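Beta-glucoside phosphorylase BglX (Unidentified, PDB 5VQD) probably cleaves beta-glucosides with phosphate as the attacking group, releasing a sugar phosphate. Local coordinates at residues 282-287 with 312-317. Sequence-based numbering, arbitrary orientation.
Sequences NGLICT and GADMLT
Gly312, in the loop leading into strand 315-317, meets Ile285 of the neighbouring parallel strand 284-289 in the TIM-barrel-like domain of a family 3 glycoside hydrolase. The chain between the two strands, which includes helix 301-310, forms a beta-alpha-beta crossover, as in TIM barrels. Ile285 CD1 lies 3.7 Å from Gly312 O. Positive phi at Gly312 would press a CB against the preceding carbonyl, which calls for glycine. Ala313 sets its methyl against Thr287 CG2, and Met271 of helix 268-279 touches both Ala313 and Ile285. Asp314 then grips Ile285 twice. Its OD2 takes Ile285 N at 3.0 Å in a nearly straight bond (176°), met on the anti side of the carboxylate. Its own N gives a more bent bond (139°) to Ile285 O, from above the carbonyl plane. Arg276 also pairs with OD2 and Arg342 with OD1, so the buried carboxylate probably stays ionised. Leu284 CD2 packs across Asp314 CB. Met315 is the parallel bridge partner of Cys286; their CB atoms are 3.8 Å apart on one face. Met315 O accepts Thr287 N at 2.9 Å. Beyond Leu316, whose CD2 reaches Thr287 CG2, Thr317 OG1 sits 2.4 Å from Thr287 O, so short that the modelled geometry of this hydrogen bond is doubtful. Thr287 OG1 stands between its backbone N and carbonyl carbon (chi1 71°), which turns it to the N-H of Thr317. A valine here would probably leave Thr317 N without that acceptor and loosen the tie between Thr287 and Thr317. The bond from Thr317 N to Thr287 OG1 measures 3.1 Å.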
loop_
_atom_site.group_PDB
_atom_site.type_symbol
_atom_site.label_atom_id
_atom_site.label_comp_id
_atom_site.label_asym_id
_atom_site.label_seq_id
_atom_site.Cartn_x
_atom_site.Cartn_y
_atom_site.Cartn_z
ATOM N N ASN A 282 -11.282 19.341 0.122
ATOM C CA ASN A 282 -11.630 19.956 1.392
ATOM C C ASN A 282 -11.314 19.066 2.584
ATOM O O ASN A 282 -11.562 19.473 3.725
ATOM C CB ASN A 282 -13.120 20.329 1.392
ATOM C CG ASN A 282 -13.533 21.102 2.624
ATOM O OD1 ASN A 282 -13.032 22.194 2.886
ATOM N ND2 ASN A 282 -14.465 20.542 3.384
ATOM N N GLY A 283 -10.757 17.879 2.358
ATOM C CA GLY A 283 -10.453 16.953 3.427
ATOM C C GLY A 283 -9.107 17.221 4.073
ATOM O O GLY A 283 -8.474 18.260 3.873
ATOM N N LEU A 284 -8.666 16.245 4.858
ATOM C CA LEU A 284 -7.442 16.357 5.640
ATOM C C LEU A 284 -6.243 15.956 4.788
ATOM O O LEU A 284 -6.224 14.866 4.206
ATOM C CB LEU A 284 -7.539 15.469 6.884
ATOM C CG LEU A 284 -6.586 15.669 8.072
ATOM C CD1 LEU A 284 -5.165 15.231 7.745
ATOM C CD2 LEU A 284 -6.607 17.110 8.557
ATOM N N ILE A 285 -5.247 16.839 4.714
ATOM C CA ILE A 285 -3.984 16.549 4.043
ATOM C C ILE A 285 -2.941 16.218 5.103
ATOM O O ILE A 285 -2.762 16.970 6.069
ATOM C CB ILE A 285 -3.517 17.728 3.172
ATOM C CG1 ILE A 285 -4.548 18.042 2.083
ATOM C CG2 ILE A 285 -2.162 17.408 2.536
ATOM C CD1 ILE A 285 -4.241 19.296 1.277
ATOM N N CYS A 286 -2.254 15.096 4.922
ATOM C CA CYS A 286 -1.109 14.744 5.743
ATOM C C CYS A 286 0.063 14.423 4.829
ATOM O O CYS A 286 -0.121 14.026 3.676
ATOM C CB CYS A 286 -1.405 13.545 6.658
ATOM S SG CYS A 286 -1.631 11.979 5.781
ATOM N N THR A 287 1.271 14.617 5.344
ATOM C CA THR A 287 2.454 14.242 4.592
ATOM C C THR A 287 2.677 12.739 4.692
ATOM O O THR A 287 2.172 12.069 5.597
ATOM C CB THR A 287 3.694 14.973 5.112
ATOM O OG1 THR A 287 4.059 14.451 6.396
ATOM C CG2 THR A 287 3.439 16.470 5.232
ATOM N N GLY A 312 0.232 23.932 2.939
ATOM C CA GLY A 312 -1.037 23.278 2.686
ATOM C C GLY A 312 -1.297 22.009 3.471
ATOM O O GLY A 312 -2.450 21.587 3.595
ATOM N N ALA A 313 -0.249 21.381 3.993
ATOM C CA ALA A 313 -0.434 20.149 4.745
ATOM C C ALA A 313 -1.026 20.445 6.116
ATOM O O ALA A 313 -0.667 21.427 6.770
ATOM C CB ALA A 313 0.893 19.410 4.901
ATOM N N ASP A 314 -1.944 19.585 6.549
ATOM C CA ASP A 314 -2.530 19.701 7.876
ATOM C C ASP A 314 -1.791 18.883 8.923
ATOM O O ASP A 314 -1.906 19.186 10.115
ATOM C CB ASP A 314 -3.996 19.258 7.851
ATOM C CG ASP A 314 -4.826 20.056 6.874
ATOM O OD1 ASP A 314 -4.721 21.301 6.883
ATOM O OD2 ASP A 314 -5.579 19.436 6.091
ATOM N N MET A 315 -1.029 17.870 8.515
ATOM C CA MET A 315 -0.450 16.936 9.466
ATOM C C MET A 315 0.897 16.436 8.965
ATOM O O MET A 315 1.059 16.136 7.779
ATOM C CB MET A 315 -1.401 15.758 9.699
ATOM C CG MET A 315 -0.970 14.808 10.804
ATOM S SD MET A 315 -2.244 13.610 11.242
ATOM C CE MET A 315 -3.515 14.690 11.869
ATOM N N LEU A 316 1.857 16.355 9.881
ATOM C CA LEU A 316 3.154 15.743 9.623
ATOM C C LEU A 316 3.131 14.307 10.126
ATOM O O LEU A 316 2.750 14.055 11.275
ATOM C CB LEU A 316 4.273 16.525 10.312
ATOM C CG LEU A 316 4.520 17.935 9.775
ATOM C CD1 LEU A 316 5.148 18.815 10.844
ATOM C CD2 LEU A 316 5.404 17.881 8.540
ATOM N N THR A 317 3.535 13.372 9.270
ATOM C CA THR A 317 3.500 11.949 9.591
ATOM C C THR A 317 4.867 11.527 10.123
ATOM O O THR A 317 5.826 11.401 9.356
ATOM C CB THR A 317 3.105 11.133 8.363
ATOM O OG1 THR A 317 1.833 11.587 7.881
ATOM C CG2 THR A 317 3.013 9.646 8.699
#